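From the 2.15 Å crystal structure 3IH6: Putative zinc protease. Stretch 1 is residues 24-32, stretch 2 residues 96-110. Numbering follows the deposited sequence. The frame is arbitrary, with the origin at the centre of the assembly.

Stretch 1 (24-32) TPLVAAMYH
Stretch 2 (96-110) DQDKALQTLTATLES

Residues 26-32 form an extended strand, with phi between -97° and -150° and psi between 125° and 162°, and the helix that begins at Gln 97 lies across one side of it. The two run in broadly the same direction: their axes cross at -32° and approach to 8.3 Å. The register is set by two pairs, Val 27 CA to Leu 101 CA at 6.1 Å and Ala 29 CA to Thr 105 CA at 6.9 Å, so two residues of strand match four of helix. The contact buries 468 Å², both sides summed.

Alternation sorts the strand side chains: Val 27, Ala 29 and Tyr 31 point CA-to-CB toward the helix, as does Pro 25 (phi/psi -68/150) just before the strand, whereas Leu 26 and Ala 28 point away. On the helix, Gln 97, Ala 100, Leu 104 and Leu 108 point toward the strand, at the three- and four-residue spacing that returns side chains to one side of a helix.

The helix is regular, phi near -65° and psi near -42° through its middle, with i to i+4 bonds running from Ala 100 N to Asp 96 O (3.1 Å) through to Glu 109 N to Thr 105 O (2.9 Å). Asp 96, chi1 t, caps its start: Lys 99 N donates to Asp 96 OD1 at 2.5 Å, with an N-H...O angle of 159°, satisfying an amide that has no preceding turn to bond. Thr 103 and Thr 107, both m, turn their hydroxyls back to the helix: Thr 103 OG1 donates to Lys 99 O at 3.0 Å and Thr 107 OG1 to Thr 103 O at 2.9 Å.

Val 27 gives up the most area, 95 Å². In its m rotamer, Val 27 CG1 lies 3.8 Å from Gln 97 CB and Val 27 CG2 4.0 Å from Ala 100 CB; both methyls lie over the first turn of the helix, near Gln 97 O. Gln 97 (m, t, chi3 -12°) brings NE2 to 3.7 Å from Pro 25 CB, just before the strand. Leu 101 starts sideways, but its t, p conformation carries CD1 to the strand, 3.9 Å from Val 27 CB and 3.3 Å from Ala 28 O, a close van der Waals contact.

Ala 29, with only a methyl, is met by larger partners. Leu 104, with chi1 t and chi2 at 105°, between wells, brings CD2 to 3.7 Å from Ala 29 CB. The p rotamer of Thr 105 sets CG2 3.9 Å from Ala 29 CB and keeps Thr 105 OG1 near the backbone, 3.1 Å from Leu 101 O and 3.2 Å from Gln 102 O.

Tyr 31 (m, chi2 -96°) reaches the last turns of the helix. Its ring meets Leu 108 (m, t), with Tyr 31 CE2 3.6 Å from Leu 108 CD1, while its hydroxyl engages Glu 109. Tyr 31 OH donates to Glu 109 OE2 at 2.4 Å, very short, with OE2 near the ring plane at its edge; the carboxylate oxygen's position is less certain. Glu 109 (m, t, chi3 5°) starts sideways and extends its carboxylate to the phenol, adding a polar link to an otherwise largely apolar contact.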

# COMPACT_ATOMS: atom_id res chain seq x y z
N THR E 24 -8.97 -21.89 18.12
CA THR E 24 -8.08 -22.60 17.21
C THR E 24 -6.72 -22.89 17.83
O THR E 24 -5.90 -21.98 17.99
CB THR E 24 -7.92 -21.85 15.88
OG1 THR E 24 -9.17 -21.87 15.18
CG2 THR E 24 -6.85 -22.49 15.03
N PRO E 25 -6.46 -24.16 18.17
CA PRO E 25 -5.11 -24.53 18.60
C PRO E 25 -4.10 -24.44 17.45
O PRO E 25 -4.46 -24.58 16.28
CB PRO E 25 -5.28 -25.96 19.09
CG PRO E 25 -6.74 -26.08 19.42
CD PRO E 25 -7.40 -25.28 18.35
N LEU E 26 -2.86 -24.13 17.80
CA LEU E 26 -1.75 -24.10 16.88
C LEU E 26 -0.64 -24.91 17.48
O LEU E 26 -0.41 -24.84 18.69
CB LEU E 26 -1.28 -22.66 16.63
CG LEU E 26 -2.26 -21.85 15.78
CD1 LEU E 26 -2.63 -20.53 16.46
CD2 LEU E 26 -1.76 -21.66 14.35
N VAL E 27 0.02 -25.71 16.65
CA VAL E 27 1.27 -26.35 17.03
C VAL E 27 2.35 -25.85 16.11
O VAL E 27 2.05 -25.35 15.01
CB VAL E 27 1.21 -27.89 17.03
CG1 VAL E 27 0.30 -28.34 18.15
CG2 VAL E 27 0.75 -28.44 15.68
N ALA E 28 3.59 -25.95 16.58
CA ALA E 28 4.71 -25.35 15.89
C ALA E 28 5.99 -26.11 16.10
O ALA E 28 6.21 -26.71 17.16
CB ALA E 28 4.90 -23.87 16.32
N ALA E 29 6.85 -26.07 15.08
CA ALA E 29 8.23 -26.49 15.22
C ALA E 29 9.24 -25.39 14.79
O ALA E 29 9.20 -24.89 13.66
CB ALA E 29 8.49 -27.78 14.47
N MSE E 30 10.14 -25.04 15.71
CA MSE E 30 11.18 -24.04 15.45
C MSE E 30 12.55 -24.64 15.12
O MSE E 30 13.00 -25.59 15.77
CB MSE E 30 11.35 -23.14 16.69
CG MSE E 30 11.97 -21.79 16.39
SE MSE E 30 10.53 -20.65 15.75
CE MSE E 30 9.22 -21.09 17.18
N TYR E 31 13.21 -24.03 14.14
CA TYR E 31 14.54 -24.42 13.70
C TYR E 31 15.40 -23.15 13.56
O TYR E 31 14.86 -22.03 13.47
CB TYR E 31 14.44 -25.14 12.36
CG TYR E 31 13.65 -26.42 12.35
CD1 TYR E 31 14.28 -27.68 12.49
CD2 TYR E 31 12.27 -26.39 12.21
CE1 TYR E 31 13.54 -28.89 12.47
CE2 TYR E 31 11.51 -27.59 12.20
CZ TYR E 31 12.16 -28.84 12.34
OH TYR E 31 11.39 -29.99 12.30
N HIS E 32 16.72 -23.30 13.52
CA HIS E 32 17.57 -22.12 13.26
C HIS E 32 18.03 -21.91 11.82
O HIS E 32 18.17 -22.87 11.07
CB HIS E 32 18.73 -21.96 14.27
CG HIS E 32 19.86 -22.92 14.08
ND1 HIS E 32 20.01 -24.05 14.86
CD2 HIS E 32 20.95 -22.88 13.27
CE1 HIS E 32 21.14 -24.67 14.53
NE2 HIS E 32 21.73 -23.98 13.57
N ASP E 96 -6.06 -33.95 17.16
CA ASP E 96 -4.95 -34.34 18.02
C ASP E 96 -3.76 -33.46 17.70
O ASP E 96 -3.22 -33.50 16.59
CB ASP E 96 -4.59 -35.82 17.78
CG ASP E 96 -3.53 -36.33 18.75
OD1 ASP E 96 -2.41 -35.81 18.77
OD2 ASP E 96 -3.83 -37.29 19.48
N GLN E 97 -3.35 -32.68 18.69
CA GLN E 97 -2.25 -31.75 18.52
C GLN E 97 -0.92 -32.47 18.43
O GLN E 97 -0.06 -32.03 17.69
CB GLN E 97 -2.20 -30.74 19.65
CG GLN E 97 -3.56 -30.14 19.99
CD GLN E 97 -3.52 -29.36 21.27
OE1 GLN E 97 -2.54 -29.44 22.03
NE2 GLN E 97 -4.57 -28.60 21.53
N ASP E 98 -0.76 -33.57 19.17
CA ASP E 98 0.49 -34.33 19.09
C ASP E 98 0.63 -35.06 17.76
O ASP E 98 1.72 -35.13 17.21
CB ASP E 98 0.60 -35.31 20.25
CG ASP E 98 0.60 -34.60 21.59
OD1 ASP E 98 1.39 -33.66 21.76
OD2 ASP E 98 -0.21 -34.98 22.46
N LYS E 99 -0.46 -35.59 17.22
CA LYS E 99 -0.40 -36.26 15.93
C LYS E 99 -0.14 -35.26 14.81
O LYS E 99 0.53 -35.60 13.84
CB LYS E 99 -1.66 -37.09 15.67
CG LYS E 99 -1.61 -37.83 14.34
CD LYS E 99 -2.68 -38.90 14.23
CE LYS E 99 -2.62 -39.59 12.87
NZ LYS E 99 -1.22 -39.95 12.46
N ALA E 100 -0.65 -34.03 14.96
CA ALA E 100 -0.33 -32.95 14.03
C ALA E 100 1.15 -32.60 14.10
O ALA E 100 1.84 -32.59 13.10
CB ALA E 100 -1.22 -31.67 14.28
N LEU E 101 1.63 -32.33 15.30
CA LEU E 101 3.02 -31.95 15.50
C LEU E 101 3.95 -33.09 15.06
O LEU E 101 5.03 -32.86 14.49
CB LEU E 101 3.20 -31.62 16.98
CG LEU E 101 4.42 -30.85 17.49
CD1 LEU E 101 4.71 -29.60 16.68
CD2 LEU E 101 4.17 -30.50 18.94
N GLN E 102 3.51 -34.33 15.32
CA GLN E 102 4.18 -35.55 14.88
C GLN E 102 4.36 -35.56 13.36
O GLN E 102 5.48 -35.72 12.87
CB GLN E 102 3.39 -36.80 15.30
CG GLN E 102 3.77 -38.07 14.53
CD GLN E 102 5.25 -38.41 14.66
OE1 GLN E 102 5.84 -38.22 15.73
NE2 GLN E 102 5.86 -38.89 13.57
N THR E 103 3.25 -35.43 12.63
CA THR E 103 3.32 -35.42 11.19
C THR E 103 4.07 -34.21 10.64
O THR E 103 4.83 -34.36 9.70
CB THR E 103 1.93 -35.51 10.55
OG1 THR E 103 1.20 -36.62 11.11
CG2 THR E 103 2.04 -35.68 9.02
N LEU E 104 3.85 -33.02 11.20
CA LEU E 104 4.58 -31.81 10.75
C LEU E 104 6.11 -31.99 10.79
O LEU E 104 6.81 -31.62 9.85
CB LEU E 104 4.22 -30.58 11.62
CG LEU E 104 5.00 -29.29 11.29
CD1 LEU E 104 4.11 -28.34 10.54
CD2 LEU E 104 5.46 -28.65 12.56
N THR E 105 6.64 -32.50 11.91
CA THR E 105 8.10 -32.64 12.03
C THR E 105 8.63 -33.81 11.18
O THR E 105 9.72 -33.73 10.63
CB THR E 105 8.56 -32.85 13.49
OG1 THR E 105 7.92 -34.01 14.03
CG2 THR E 105 8.27 -31.63 14.36
N ALA E 106 7.87 -34.90 11.08
CA ALA E 106 8.25 -35.99 10.15
C ALA E 106 8.41 -35.49 8.72
O ALA E 106 9.32 -35.90 8.01
CB ALA E 106 7.29 -37.14 10.22
N THR E 107 7.55 -34.59 8.26
CA THR E 107 7.59 -34.15 6.85
C THR E 107 8.82 -33.30 6.66
O THR E 107 9.55 -33.42 5.66
CB THR E 107 6.35 -33.26 6.50
OG1 THR E 107 5.15 -33.96 6.81
CG2 THR E 107 6.36 -32.81 5.04
N LEU E 108 9.05 -32.43 7.64
CA LEU E 108 10.15 -31.47 7.58
C LEU E 108 11.50 -32.16 7.61
O LEU E 108 12.39 -31.82 6.85
CB LEU E 108 10.06 -30.46 8.73
CG LEU E 108 8.92 -29.45 8.67
CD1 LEU E 108 8.82 -28.61 9.98
CD2 LEU E 108 8.96 -28.56 7.43
N GLU E 109 11.63 -33.15 8.48
CA GLU E 109 12.89 -33.84 8.73
C GLU E 109 13.12 -35.11 7.91
O GLU E 109 14.15 -35.79 8.06
CB GLU E 109 12.99 -34.11 10.22
CG GLU E 109 12.76 -32.82 11.01
CD GLU E 109 12.66 -33.03 12.49
OE1 GLU E 109 12.86 -34.18 12.99
OE2 GLU E 109 12.41 -32.03 13.17
N SER E 110 12.20 -35.41 6.99
CA SER E 110 12.44 -36.57 6.13
C SER E 110 12.50 -36.28 4.62
O SER E 110 12.29 -37.16 3.79
CB SER E 110 11.44 -37.67 6.45
OG SER E 110 10.16 -37.31 5.95